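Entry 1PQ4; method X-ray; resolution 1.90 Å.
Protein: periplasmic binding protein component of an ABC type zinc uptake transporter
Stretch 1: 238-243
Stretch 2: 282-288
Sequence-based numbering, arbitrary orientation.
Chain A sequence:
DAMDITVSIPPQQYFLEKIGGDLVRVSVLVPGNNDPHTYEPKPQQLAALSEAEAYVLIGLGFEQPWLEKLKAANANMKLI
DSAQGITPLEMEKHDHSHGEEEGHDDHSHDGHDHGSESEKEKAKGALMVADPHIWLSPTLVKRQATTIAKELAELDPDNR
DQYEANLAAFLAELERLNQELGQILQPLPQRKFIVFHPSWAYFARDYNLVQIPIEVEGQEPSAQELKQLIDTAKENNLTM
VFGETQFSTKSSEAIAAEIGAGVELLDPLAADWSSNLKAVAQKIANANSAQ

Stretch 1 (238-243) LTMVFG
Stretch 2 282-288: QKIANAN

A strand that continues beyond Gly243 packs against a helix that begins before Gln282, running nearly antiparallel to it: the axes of strand 240-243 and helix 282-288 come within 9.1 Å and their N-to-C directions differ by 155°. Leu238 (phi/psi -67/137) and Thr239 (-96/-17) lead into the strand, which is extended through Met240 (-149/152), Val241 (-124/131), Phe242 (-102/146) and Gly243 (-128/177). The helix keeps phi between -61 and -69 and psi near -34 to -43 from Gln282 to Asn286, then loosens to -78/-28 at Ala287 and -95/1 at Asn288. Its turns are held by Asn286 N to Gln282 O (2.8 Å), Ala287 N to Lys283 O (3.1 Å) and Asn288 N to Ile284 O (3.1 Å). Thr239 and Ala287 mark the register, their CA atoms 5.5 Å apart.

Ala287 is the hub. Its CB points toward the strand and lies 3.5 Å from Met240 CB and 4.0 Å from Phe242 CZ, so a single methyl is shared by a methylene and the tip of a ring. Met240 (chi1 t, chi2 p, chi3 p) makes its close approach here through CB.

The Phe242 ring is the largest bump on the strand side. With chi1 m (-64°) and chi2 102°, it reaches across to the helix, and its tip sits in a hollow formed by Lys283 O and CB, Ile284 CD1 and Ala287 CB. Ile284 (chi1 m, chi2 p) starts sideways from its CA, but its end comes nearer: CD1 lies over one face, 4.2 Å from the Phe242 ring centroid and 27° off the normal, a CH-pi contact, with Ile284 CD1 3.8 Å from Phe242 CZ. Near the ring plane, Lys283 O meets the edge at 3.6 Å from Phe242 CZ, while Phe242 CE2 is 3.9 Å from Lys283 CB. The rest of the Lys283 side chain (chi1 m, then t, t, t) leads away, and its NZ is hydrogen-bonded elsewhere in the structure. Val241 points away from the helix, alternating with Met240 and Phe242, which point toward it.

At the other end, Thr239 (chi1 -93°, between wells) presses CB to 3.0 Å from Ala287 O, a tight approach, with Thr239 CG2 4.3 Å from Ala287 CB. No direct hydrogen bond joins the stretches. Instead, one water bridges the backbones, accepting from Thr239 N at 2.5 Å and donating to Ala287 O at 3.1 Å. The contact buries 284 Å², summed over both sides.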

# COMPACT_ATOMS: atom_id res chain seq x y z
N LEU A 238 6.46 -24.56 0.62
CA LEU A 238 6.72 -23.20 1.10
C LEU A 238 7.54 -23.19 2.42
O LEU A 238 7.31 -23.96 3.33
CB LEU A 238 5.41 -22.42 1.23
CG LEU A 238 4.70 -22.35 -0.13
CD1 LEU A 238 3.38 -21.65 0.02
CD2 LEU A 238 5.58 -21.62 -1.17
N THR A 239 8.51 -22.29 2.47
CA THR A 239 9.46 -22.17 3.57
C THR A 239 9.15 -21.15 4.66
O THR A 239 9.73 -21.18 5.75
CB THR A 239 10.84 -21.82 2.95
OG1 THR A 239 11.58 -23.03 2.73
CG2 THR A 239 11.66 -20.83 3.82
N MET A 240 8.25 -20.23 4.35
CA MET A 240 7.97 -19.17 5.27
C MET A 240 6.54 -18.75 5.13
O MET A 240 5.95 -18.91 4.06
CB MET A 240 8.88 -18.01 4.93
CG MET A 240 9.02 -16.97 5.99
SD MET A 240 10.35 -17.47 7.05
CE MET A 240 11.67 -17.68 5.81
N VAL A 241 5.97 -18.25 6.21
CA VAL A 241 4.59 -17.79 6.12
C VAL A 241 4.66 -16.34 6.58
O VAL A 241 5.30 -16.04 7.59
CB VAL A 241 3.63 -18.58 7.03
CG1 VAL A 241 2.23 -18.02 6.90
CG2 VAL A 241 3.66 -20.06 6.63
N PHE A 242 4.05 -15.44 5.81
CA PHE A 242 4.12 -14.05 6.17
C PHE A 242 2.83 -13.60 6.82
O PHE A 242 1.76 -14.08 6.50
CB PHE A 242 4.38 -13.21 4.94
CG PHE A 242 5.69 -13.49 4.33
CD1 PHE A 242 5.78 -14.28 3.19
CD2 PHE A 242 6.85 -12.97 4.89
CE1 PHE A 242 7.02 -14.57 2.61
CE2 PHE A 242 8.11 -13.25 4.30
CZ PHE A 242 8.18 -14.05 3.17
N GLY A 243 2.97 -12.68 7.76
CA GLY A 243 1.81 -12.11 8.42
C GLY A 243 2.03 -10.62 8.27
O GLY A 243 3.04 -10.18 7.73
N GLN A 282 13.41 -8.89 -0.52
CA GLN A 282 14.46 -9.75 0.04
C GLN A 282 13.86 -10.85 0.93
O GLN A 282 14.35 -12.01 0.93
CB GLN A 282 15.44 -8.91 0.85
CG GLN A 282 16.19 -7.99 -0.08
CD GLN A 282 17.03 -6.98 0.67
OE1 GLN A 282 16.65 -6.53 1.77
NE2 GLN A 282 18.17 -6.60 0.08
N LYS A 283 12.83 -10.49 1.70
CA LYS A 283 12.17 -11.53 2.52
C LYS A 283 11.55 -12.61 1.69
O LYS A 283 11.62 -13.81 2.01
CB LYS A 283 11.08 -10.92 3.41
CG LYS A 283 11.67 -10.39 4.70
CD LYS A 283 10.67 -9.70 5.60
CE LYS A 283 11.43 -9.21 6.86
NZ LYS A 283 10.61 -8.23 7.61
N ILE A 284 10.94 -12.20 0.59
CA ILE A 284 10.32 -13.20 -0.27
C ILE A 284 11.39 -14.04 -0.94
O ILE A 284 11.25 -15.26 -1.05
CB ILE A 284 9.41 -12.53 -1.33
CG1 ILE A 284 8.13 -12.04 -0.65
CG2 ILE A 284 9.06 -13.53 -2.44
CD1 ILE A 284 8.22 -11.20 0.63
N ALA A 285 12.44 -13.38 -1.40
CA ALA A 285 13.52 -14.13 -2.05
C ALA A 285 14.14 -15.13 -1.04
O ALA A 285 14.41 -16.28 -1.37
CB ALA A 285 14.60 -13.17 -2.58
N ASN A 286 14.37 -14.68 0.18
CA ASN A 286 14.97 -15.57 1.17
C ASN A 286 14.12 -16.78 1.44
O ASN A 286 14.63 -17.87 1.69
CB ASN A 286 15.22 -14.85 2.48
CG ASN A 286 16.34 -13.85 2.38
OD1 ASN A 286 17.09 -13.85 1.40
ND2 ASN A 286 16.46 -12.99 3.39
N ALA A 287 12.82 -16.60 1.37
CA ALA A 287 11.91 -17.68 1.66
C ALA A 287 11.76 -18.67 0.55
O ALA A 287 11.46 -19.82 0.81
CB ALA A 287 10.55 -17.12 2.04
N ASN A 288 11.94 -18.26 -0.70
CA ASN A 288 11.74 -19.20 -1.79
C ASN A 288 13.06 -19.81 -2.18
O ASN A 288 13.14 -20.64 -3.09
CB ASN A 288 11.10 -18.52 -3.01
CG ASN A 288 9.71 -17.93 -2.71
OD1 ASN A 288 8.91 -17.67 -3.62
ND2 ASN A 288 9.44 -17.69 -1.44
O HOH W 1 8.58 -20.77 0.45